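PDB 7CDY: glucose dehydrogenase from Serratia sp. FS14, which is a calcium-binding member of the glucose/sorbosone dehydrogenase family, built as a beta-propeller. Local coordinates for residues L11-S16 against T29-R34; V111-Q116 against V161-E166; G195-P200 against S268-Y273. All coordinates share one frame; numbering follows the deposited sequence. Where two conformers were deposited one is given.

Contact 1. Residues L11-S16 against T29-R34; sequences LEHPWS and TERPGR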
loop_
_atom_site.group_PDB
_atom_site.type_symbol
_atom_site.label_atom_id
_atom_site.label_comp_id
_atom_site.label_asym_id
_atom_site.label_seq_id
_atom_site.Cartn_x
_atom_site.Cartn_y
_atom_site.Cartn_z
ATOM N N LEU A 11 -14.401 -11.842 6.642
ATOM C CA LEU A 11 -13.789 -11.287 5.440
ATOM C C LEU A 11 -12.602 -12.169 5.093
ATOM O O LEU A 11 -11.717 -12.359 5.927
ATOM C CB LEU A 11 -13.308 -9.864 5.700
ATOM C CG LEU A 11 -14.403 -8.832 5.964
ATOM C CD1 LEU A 11 -13.832 -7.637 6.696
ATOM C CD2 LEU A 11 -15.070 -8.413 4.650
ATOM N N GLU A 12 -12.579 -12.716 3.883
ATOM C CA GLU A 12 -11.526 -13.668 3.522
ATOM C C GLU A 12 -10.286 -12.909 3.060
ATOM O O GLU A 12 -10.259 -12.360 1.949
ATOM C CB GLU A 12 -12.005 -14.651 2.457
ATOM C CG GLU A 12 -10.981 -15.752 2.196
ATOM C CD GLU A 12 -11.400 -16.740 1.126
ATOM O OE1 GLU A 12 -10.703 -17.773 0.987
ATOM O OE2 GLU A 12 -12.403 -16.499 0.426
ATOM N N HIS A 13 -9.263 -12.870 3.904
ATOM C CA HIS A 13 -8.030 -12.150 3.616
ATOM C C HIS A 13 -8.286 -10.735 3.080
ATOM O O HIS A 13 -7.906 -10.403 1.958
ATOM C CB HIS A 13 -7.135 -12.952 2.679
ATOM C CG HIS A 13 -6.664 -14.235 3.293
ATOM N ND1 HIS A 13 -5.651 -14.279 4.224
ATOM C CD2 HIS A 13 -7.105 -15.509 3.152
ATOM C CE1 HIS A 13 -5.466 -15.530 4.611
ATOM N NE2 HIS A 13 -6.337 -16.296 3.978
ATOM N N PRO A 14 -8.953 -9.893 3.859
ATOM C CA PRO A 14 -9.174 -8.515 3.415
ATOM C C PRO A 14 -7.843 -7.797 3.269
ATOM O O PRO A 14 -6.873 -8.088 3.976
ATOM C CB PRO A 14 -10.020 -7.914 4.543
ATOM C CG PRO A 14 -9.588 -8.696 5.768
ATOM C CD PRO A 14 -9.338 -10.099 5.269
ATOM N N TRP A 15 -7.789 -6.866 2.319
ATOM C CA TRP A 15 -6.508 -6.262 1.968
ATOM C C TRP A 15 -6.511 -4.750 2.079
ATOM O O TRP A 15 -5.538 -4.175 2.563
ATOM C CB TRP A 15 -6.096 -6.676 0.545
ATOM C CG TRP A 15 -4.601 -6.679 0.295
ATOM C CD1 TRP A 15 -3.745 -7.725 0.500
ATOM C CD2 TRP A 15 -3.807 -5.595 -0.197
ATOM N NE1 TRP A 15 -2.464 -7.359 0.158
ATOM C CE2 TRP A 15 -2.475 -6.060 -0.287
ATOM C CE3 TRP A 15 -4.093 -4.287 -0.601
ATOM C CZ2 TRP A 15 -1.426 -5.251 -0.751
ATOM C CZ3 TRP A 15 -3.059 -3.492 -1.063
ATOM C CH2 TRP A 15 -1.737 -3.976 -1.134
ATOM N N SER A 16 -7.587 -4.092 1.664
ATOM C CA SER A 16 -7.633 -2.639 1.611
ATOM C C SER A 16 -9.003 -2.171 2.062
ATOM O O SER A 16 -10.008 -2.853 1.854
ATOM C CB SER A 16 -7.415 -2.163 0.156
ATOM O OG SER A 16 -7.440 -0.747 -0.006
ATOM N N THR A 29 -11.686 -4.582 0.113
ATOM C CA THR A 29 -11.329 -5.666 -0.787
ATOM C C THR A 29 -11.024 -6.932 0.001
ATOM O O THR A 29 -10.416 -6.888 1.075
ATOM C CB THR A 29 -10.120 -5.315 -1.660
ATOM O OG1 THR A 29 -8.978 -5.091 -0.821
ATOM C CG2 THR A 29 -10.405 -4.073 -2.499
ATOM N N GLU A 30 -11.453 -8.059 -0.554
ATOM C CA GLU A 30 -10.998 -9.376 -0.129
ATOM C C GLU A 30 -10.041 -9.854 -1.211
ATOM O O GLU A 30 -10.401 -9.875 -2.400
ATOM C CB GLU A 30 -12.177 -10.342 -0.005
ATOM C CG GLU A 30 -13.171 -9.991 1.103
ATOM C CD GLU A 30 -14.366 -10.921 1.088
ATOM O OE1 GLU A 30 -14.382 -11.889 1.885
ATOM O OE2 GLU A 30 -15.264 -10.728 0.255
ATOM N N ARG A 31 -8.819 -10.196 -0.809
ATOM C CA ARG A 31 -7.790 -10.578 -1.773
ATOM C C ARG A 31 -8.230 -11.630 -2.785
ATOM O O ARG A 31 -7.844 -11.508 -3.959
ATOM C CB ARG A 31 -6.481 -10.967 -1.058
ATOM C CG ARG A 31 -5.289 -11.085 -1.998
ATOM C CD ARG A 31 -3.985 -11.375 -1.247
ATOM N NE ARG A 31 -4.099 -12.609 -0.471
ATOM C CZ ARG A 31 -3.352 -12.922 0.583
ATOM N NH1 ARG A 31 -2.402 -12.096 1.004
ATOM N NH2 ARG A 31 -3.551 -14.075 1.205
ATOM N N PRO A 32 -9.019 -12.654 -2.437
ATOM C CA PRO A 32 -9.441 -13.617 -3.465
ATOM C C PRO A 32 -10.165 -13.007 -4.657
ATOM O O PRO A 32 -10.265 -13.673 -5.698
ATOM C CB PRO A 32 -10.341 -14.589 -2.691
ATOM C CG PRO A 32 -9.816 -14.543 -1.321
ATOM C CD PRO A 32 -9.382 -13.121 -1.088
ATOM N N GLY A 33 -10.697 -11.784 -4.542
ATOM C CA GLY A 33 -11.201 -11.081 -5.710
ATOM C C GLY A 33 -12.558 -10.423 -5.576
ATOM O O GLY A 33 -13.245 -10.247 -6.585
ATOM N N ARG A 34 -12.963 -10.030 -4.371
ATOM C CA ARG A 34 -14.273 -9.426 -4.160
ATOM C C ARG A 34 -14.148 -8.044 -3.534
ATOM O O ARG A 34 -13.264 -7.793 -2.709
ATOM C CB ARG A 34 -15.146 -10.293 -3.251
ATOM C CG ARG A 34 -15.419 -11.671 -3.817
ATOM C CD ARG A 34 -16.193 -12.527 -2.826
ATOM N NE ARG A 34 -15.428 -12.876 -1.629
ATOM C CZ ARG A 34 -14.624 -13.929 -1.530
ATOM N NH1 ARG A 34 -14.448 -14.733 -2.565
ATOM N NH2 ARG A 34 -13.981 -14.172 -0.394
HETATM O O HOH W 1 -12.998 -17.336 -2.058
HETATM O O HOH W 2 -0.958 -9.844 -0.232
#
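Pro14 and Glu30 face each other as an antiparallel non-hydrogen-bonded pair, CA to CA 4.1 Å, in the beta hairpin made by strands 3-19 and 26-30. Arg31 N donates to His13 O at 2.9 Å, and Trp15 N reaches Thr29 O at the same distance. Beyond them Thr29 N bonds Ser16 O, while Gly33 and Arg34 together oppose Glu30 in a classic beta bulge. Glu30 sends its extended chain back to the other segment: OE1 takes Glu12 N on its anti lone pair at 2.8 Å, nearly straight at 172°. Glu12 in turn, its CG anti to the backbone N (chi1 -173°), offers the anti lone pair of OE2 to Arg34 NH2 at 2.9 Å, near the guanidinium plane. Arg34 NE grips Glu30 OE2 at 2.9 Å, an oxygen that Arg36 also binds. A water joins Glu12 OE2 to Arg34 NH1, and Pro32 CG lies against the Glu12 carboxylate. On the other flank Arg31 NH2 hangs 3.6 Å above the His13 ring plane, toward its rim, and His13 ND1 is bonded to Asp335. A second water bridges Arg31 NH1 and Trp15 NE1. With Arg34 shared between both carboxylates and Arg36 also on Glu30, the network probably favours their ionised forms and offsets the repulsion between them.

Contact 2. Residues V111-Q116 against V161-E166; sequences VIFRQQ and VRLTAE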
loop_
_atom_site.group_PDB
_atom_site.type_symbol
_atom_site.label_atom_id
_atom_site.label_comp_id
_atom_site.label_asym_id
_atom_site.label_seq_id
_atom_site.Cartn_x
_atom_site.Cartn_y
_atom_site.Cartn_z
ATOM N N VAL A 111 -8.480 -0.787 -17.137
ATOM C CA VAL A 111 -7.100 -0.647 -16.688
ATOM C C VAL A 111 -6.473 0.591 -17.316
ATOM O O VAL A 111 -6.642 0.864 -18.515
ATOM C CB VAL A 111 -6.321 -1.919 -17.060
ATOM C CG1 VAL A 111 -4.810 -1.725 -16.895
ATOM C CG2 VAL A 111 -6.810 -3.094 -16.226
ATOM N N ILE A 112 -5.735 1.345 -16.510
ATOM C CA ILE A 112 -5.026 2.537 -16.966
ATOM C C ILE A 112 -3.517 2.403 -16.857
ATOM O O ILE A 112 -2.794 3.267 -17.382
ATOM C CB ILE A 112 -5.500 3.810 -16.230
ATOM C CG1 ILE A 112 -5.111 3.756 -14.745
ATOM C CG2 ILE A 112 -7.009 4.009 -16.418
ATOM C CD1 ILE A 112 -5.318 5.068 -13.995
ATOM N N PHE A 113 -3.013 1.385 -16.164
ATOM C CA PHE A 113 -1.581 1.204 -15.975
ATOM C C PHE A 113 -1.313 -0.265 -15.689
ATOM O O PHE A 113 -2.034 -0.888 -14.899
ATOM C CB PHE A 113 -1.054 2.059 -14.815
ATOM C CG PHE A 113 0.346 1.689 -14.398
ATOM C CD1 PHE A 113 1.439 2.164 -15.110
ATOM C CD2 PHE A 113 0.565 0.820 -13.333
ATOM C CE1 PHE A 113 2.732 1.794 -14.766
ATOM C CE2 PHE A 113 1.855 0.450 -12.981
ATOM C CZ PHE A 113 2.935 0.949 -13.692
ATOM N N ARG A 114 -0.244 -0.790 -16.285
ATOM C CA ARG A 114 0.183 -2.160 -16.049
ATOM C C ARG A 114 1.670 -2.179 -15.774
ATOM O O ARG A 114 2.454 -1.586 -16.522
ATOM C CB ARG A 114 -0.038 -3.025 -17.286
ATOM C CG ARG A 114 -1.456 -3.295 -17.597
ATOM C CD ARG A 114 -1.555 -4.371 -18.654
ATOM N NE ARG A 114 -2.904 -4.893 -18.650
ATOM C CZ ARG A 114 -3.919 -4.331 -19.291
ATOM N NH1 ARG A 114 -3.724 -3.231 -20.017
ATOM N NH2 ARG A 114 -5.124 -4.862 -19.211
ATOM N N GLN A 115 2.058 -2.872 -14.716
ATOM C CA GLN A 115 3.454 -3.207 -14.525
ATOM C C GLN A 115 3.921 -4.081 -15.684
ATOM O O GLN A 115 3.277 -5.081 -16.025
ATOM C CB GLN A 115 3.565 -3.980 -13.218
ATOM C CG GLN A 115 4.970 -4.387 -12.851
ATOM C CD GLN A 115 5.049 -5.016 -11.473
ATOM O OE1 GLN A 115 4.265 -5.909 -11.125
ATOM N NE2 GLN A 115 5.992 -4.544 -10.677
ATOM N N GLN A 116 5.050 -3.710 -16.285
ATOM C CA GLN A 116 5.659 -4.491 -17.341
ATOM C C GLN A 116 7.164 -4.510 -17.116
ATOM O O GLN A 116 7.737 -3.505 -16.671
ATOM C CB GLN A 116 5.381 -3.885 -18.719
ATOM C CG GLN A 116 3.923 -3.914 -19.123
ATOM C CD GLN A 116 3.405 -5.313 -19.407
ATOM O OE1 GLN A 116 4.124 -6.304 -19.290
ATOM N NE2 GLN A 116 2.139 -5.398 -19.791
ATOM N N VAL A 161 5.606 4.768 -8.898
ATOM C CA VAL A 161 5.189 5.386 -10.151
ATOM C C VAL A 161 4.278 6.560 -9.819
ATOM O O VAL A 161 3.520 6.507 -8.846
ATOM C CB VAL A 161 4.453 4.322 -10.996
ATOM C CG1 VAL A 161 3.467 4.941 -11.980
ATOM C CG2 VAL A 161 5.459 3.426 -11.710
ATOM N N ARG A 162 4.371 7.638 -10.608
ATOM C CA ARG A 162 3.461 8.779 -10.493
ATOM C C ARG A 162 2.805 9.029 -11.839
ATOM O O ARG A 162 3.503 9.222 -12.846
ATOM C CB ARG A 162 4.171 10.054 -10.043
ATOM C CG ARG A 162 3.191 11.208 -9.824
ATOM C CD ARG A 162 3.865 12.513 -9.416
ATOM N NE ARG A 162 4.669 13.070 -10.498
ATOM C CZ ARG A 162 4.612 14.328 -10.929
ATOM N NH1 ARG A 162 3.768 15.200 -10.395
ATOM N NH2 ARG A 162 5.417 14.703 -11.909
ATOM N N LEU A 163 1.469 9.052 -11.857
ATOM C CA LEU A 163 0.669 9.265 -13.059
ATOM C C LEU A 163 -0.373 10.348 -12.810
ATOM O O LEU A 163 -0.654 10.725 -11.673
ATOM C CB LEU A 163 -0.046 7.983 -13.495
ATOM C CG LEU A 163 0.844 6.764 -13.742
ATOM C CD1 LEU A 163 -0.008 5.532 -13.998
ATOM C CD2 LEU A 163 1.800 7.019 -14.897
ATOM N N THR A 164 -0.966 10.833 -13.902
ATOM C CA THR A 164 -2.156 11.665 -13.769
ATOM C C THR A 164 -3.352 10.807 -13.366
ATOM O O THR A 164 -3.295 9.573 -13.347
ATOM C CB THR A 164 -2.497 12.368 -15.089
ATOM O OG1 THR A 164 -3.005 11.408 -16.024
ATOM C CG2 THR A 164 -1.267 13.093 -15.678
ATOM N N ALA A 165 -4.467 11.490 -13.087
ATOM C CA ALA A 165 -5.721 10.818 -12.758
ATOM C C ALA A 165 -6.172 9.847 -13.841
ATOM O O ALA A 165 -6.938 8.916 -13.549
ATOM C CB ALA A 165 -6.813 11.867 -12.529
ATOM N N GLU A 166 -5.752 10.053 -15.085
ATOM C CA GLU A 166 -6.128 9.190 -16.192
ATOM C C GLU A 166 -5.045 8.189 -16.555
ATOM O O GLU A 166 -5.190 7.465 -17.543
ATOM C CB GLU A 166 -6.492 10.033 -17.424
ATOM C CG GLU A 166 -7.687 10.962 -17.212
ATOM C CD GLU A 166 -8.959 10.230 -16.809
ATOM O OE1 GLU A 166 -9.104 9.048 -17.184
ATOM O OE2 GLU A 166 -9.808 10.864 -16.146
HETATM O O HOH W 3 -3.706 5.011 -19.349
#
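Phe113 meets Leu163 and Val161 where two neighbouring sheets of the beta-propeller fold pack together, strand 109-114 belonging to one and strand 160-163 to the other. Leu163 comes across the phenylalanine at about a right angle: its CD1 lies 3.7 Å from Phe113 CB and 3.8 Å from Phe113 CD1, so one methyl sits at the root of the ring. Val161 approaches tip to tip, CG2 stopping 4.1 Å from Phe113 CZ, while its other methyl, CG1, stands 4.2 Å above the ring plane, displaced toward the rim. The two aliphatic residues thus take opposite ends of the same side chain. Phe113 leaves its strand toward 161-166, and CG, anti to the backbone N (chi1 168°), sets where the ring begins. Ile139, Leu141 and Leu156 add further apolar contacts to the ring, and Ile139 also touches Val161 and Leu163.

Toward the end of 161-166, Ile112 meets backbone, its CB 3.9 Å from Glu166 O; its side chain also touches Tyr78. Ile112 and Phe113 both oppose Val94 in a classic beta bulge, which lets these consecutive residues both direct their side chains toward 161-166. Residues of the 109-114 sheet hold the turn: the Tyr78 hydroxyl bonds Ala165 O, and Tyr96 and Arg76 bind the Glu166 carboxylate. Thr164 OG1 accepts from Glu166 N at 3.2 Å in an ST turn. No direct hydrogen bond spans the two segments; one water donates to Ile112 O at 2.8 Å and, weakly, to Glu166 O at 3.4 Å.

Contact 3. Residues G195-P200 against S268-Y273; sequences GLALNP and SGMAFY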
loop_
_atom_site.group_PDB
_atom_site.type_symbol
_atom_site.label_atom_id
_atom_site.label_comp_id
_atom_site.label_asym_id
_atom_site.label_seq_id
_atom_site.Cartn_x
_atom_site.Cartn_y
_atom_site.Cartn_z
ATOM N N GLY A 195 3.052 0.021 2.133
ATOM C CA GLY A 195 2.570 1.228 2.770
ATOM C C GLY A 195 2.838 2.427 1.887
ATOM O O GLY A 195 3.941 2.550 1.341
ATOM N N LEU A 196 1.854 3.314 1.752
ATOM C CA LEU A 196 2.022 4.513 0.932
ATOM C C LEU A 196 1.008 5.543 1.398
ATOM O O LEU A 196 -0.198 5.280 1.356
ATOM C CB LEU A 196 1.789 4.164 -0.539
ATOM C CG LEU A 196 2.205 5.211 -1.567
ATOM C CD1 LEU A 196 3.722 5.338 -1.628
ATOM C CD2 LEU A 196 1.641 4.848 -2.945
ATOM N N ALA A 197 1.469 6.719 1.809
ATOM C CA ALA A 197 0.518 7.686 2.344
ATOM C C ALA A 197 1.073 9.098 2.262
ATOM O O ALA A 197 2.282 9.317 2.356
ATOM C CB ALA A 197 0.137 7.357 3.788
ATOM N N LEU A 198 0.159 10.054 2.118
ATOM C CA LEU A 198 0.496 11.469 2.045
ATOM C C LEU A 198 0.593 12.042 3.452
ATOM O O LEU A 198 -0.367 11.973 4.226
ATOM C CB LEU A 198 -0.612 12.176 1.275
ATOM C CG LEU A 198 -0.474 13.690 1.131
ATOM C CD1 LEU A 198 0.680 14.037 0.209
ATOM C CD2 LEU A 198 -1.788 14.259 0.611
ATOM N N ASN A 199 1.745 12.598 3.784
ATOM C CA ASN A 199 1.904 13.289 5.058
ATOM C C ASN A 199 1.010 14.528 5.043
ATOM O O ASN A 199 1.193 15.407 4.187
ATOM C CB ASN A 199 3.377 13.657 5.243
ATOM C CG ASN A 199 3.662 14.328 6.583
ATOM O OD1 ASN A 199 2.994 15.299 6.957
ATOM N ND2 ASN A 199 4.650 13.822 7.307
ATOM N N PRO A 200 0.027 14.632 5.944
ATOM C CA PRO A 200 -0.946 15.733 5.864
ATOM C C PRO A 200 -0.375 17.081 6.249
ATOM O O PRO A 200 -1.009 18.107 5.971
ATOM C CB PRO A 200 -2.047 15.298 6.838
ATOM C CG PRO A 200 -1.345 14.431 7.830
ATOM C CD PRO A 200 -0.272 13.707 7.048
ATOM N N SER A 268 2.715 -3.352 7.037
ATOM C CA SER A 268 1.600 -3.389 6.099
ATOM C C SER A 268 0.575 -2.352 6.511
ATOM O O SER A 268 0.098 -2.367 7.650
ATOM C CB SER A 268 0.963 -4.778 6.109
ATOM O OG SER A 268 0.013 -4.907 5.070
ATOM N N GLY A 269 0.225 -1.461 5.584
ATOM C CA GLY A 269 -0.721 -0.410 5.919
ATOM C C GLY A 269 -0.043 0.760 6.602
ATOM O O GLY A 269 0.930 0.585 7.347
ATOM N N MET A 270 -0.514 1.975 6.338
ATOM C CA MET A 270 0.058 3.129 7.013
ATOM C C MET A 270 -0.914 4.293 6.939
ATOM O O MET A 270 -1.542 4.523 5.903
ATOM C CB MET A 270 1.449 3.524 6.473
ATOM C CG MET A 270 1.443 4.328 5.184
ATOM S SD MET A 270 3.085 4.725 4.507
ATOM C CE MET A 270 3.766 5.816 5.750
ATOM N N ALA A 271 -1.023 5.015 8.046
ATOM C CA ALA A 271 -1.910 6.168 8.153
ATOM C C ALA A 271 -1.330 7.178 9.129
ATOM O O ALA A 271 -0.921 6.807 10.233
ATOM C CB ALA A 271 -3.306 5.753 8.630
ATOM N N PHE A 272 -1.317 8.449 8.735
ATOM C CA PHE A 272 -0.988 9.551 9.629
ATOM C C PHE A 272 -2.242 9.985 10.379
ATOM O O PHE A 272 -3.321 10.102 9.788
ATOM C CB PHE A 272 -0.484 10.745 8.821
ATOM C CG PHE A 272 0.810 10.499 8.088
ATOM C CD1 PHE A 272 2.035 10.736 8.703
ATOM C CD2 PHE A 272 0.805 10.070 6.760
ATOM C CE1 PHE A 272 3.222 10.535 8.014
ATOM C CE2 PHE A 272 1.985 9.856 6.079
ATOM C CZ PHE A 272 3.192 10.093 6.699
ATOM N N TYR A 273 -2.112 10.226 11.685
ATOM C CA TYR A 273 -3.262 10.629 12.493
ATOM C C TYR A 273 -3.302 12.153 12.589
ATOM O O TYR A 273 -2.439 12.767 13.221
ATOM C CB TYR A 273 -3.268 9.973 13.873
ATOM C CG TYR A 273 -4.576 10.230 14.588
ATOM C CD1 TYR A 273 -5.665 9.382 14.408
ATOM C CD2 TYR A 273 -4.741 11.354 15.400
ATOM C CE1 TYR A 273 -6.880 9.626 15.038
ATOM C CE2 TYR A 273 -5.957 11.606 16.038
ATOM C CZ TYR A 273 -7.017 10.741 15.849
ATOM O OH TYR A 273 -8.221 10.982 16.480
#
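Ala197 fits its methyl between Met270 and Phe272, at a place where two adjacent sheets of the beta-propeller meet through their first strands. Strands 195-198 and 268-273 run nearly parallel, 14° between their directions and their axes 5.5 Å apart at closest approach, yet no hydrogen bond crosses between the two segments. Gly269 bonds the backbone of Gln194 at the edge of the contact; beyond it side chains fill the gap. Ala197 CB is a small bump in the notch between its two larger neighbours, 3.6 Å from Met270 CG and 3.9 Å from Phe272 CE2. In the conformer described, Met270 SD comes within 3.3 Å of Leu196 N, beside Gly195, whose lack of a side chain gives the sulfur a shallow seat on the backbone. Leu196 and Leu198 start off the other way, from the opposite face of their strand.

The largest protrusion is the Phe272 ring, which fills the hollow formed as the chain bends from Leu198 through Asn199 to Pro200. Asn199 CA lies over one ring face in a CH-pi contact, 3.8 Å from the centroid and 20° off the normal. At the root of the side chain Pro200 CD presses on Phe272 CB at 3.5 Å. Leu198 O approaches the ring at Phe272 CD2, 3.4 Å away. Trp206 meets the phenylalanine edge-to-face, and Leu285 packs against it from the next strand of its own sheet. The Asn199 and Phe272 side chains cross at about a right angle, the amide plane turned 44° from the ring; while OD1 accepts from Trp201 N and Ser202 N, Asn199 ND2 rests 3.7 Å from Phe272 CE1.

The three contacts are spread around one propeller: centres lie about 22 Å apart for contacts 1 and 2, and about 20 Å for contact 3 with either of them. None touches another; nearest atoms are about 12 Å apart between contacts 1 and 2 and about 6 Å between contact 3 and each of the others. Contact 1 is within a hairpin, whereas contacts 2 and 3 join separate sheets. Lys128 touches both Trp15 and Leu196, linking contacts 1 and 3. The calcium ion, bound by Glu217 and Tyr227, is about 14 Å from the Leu196 side chain; a glycerol, probably from crystallisation, lies about 5 Å from the Leu198 side chain.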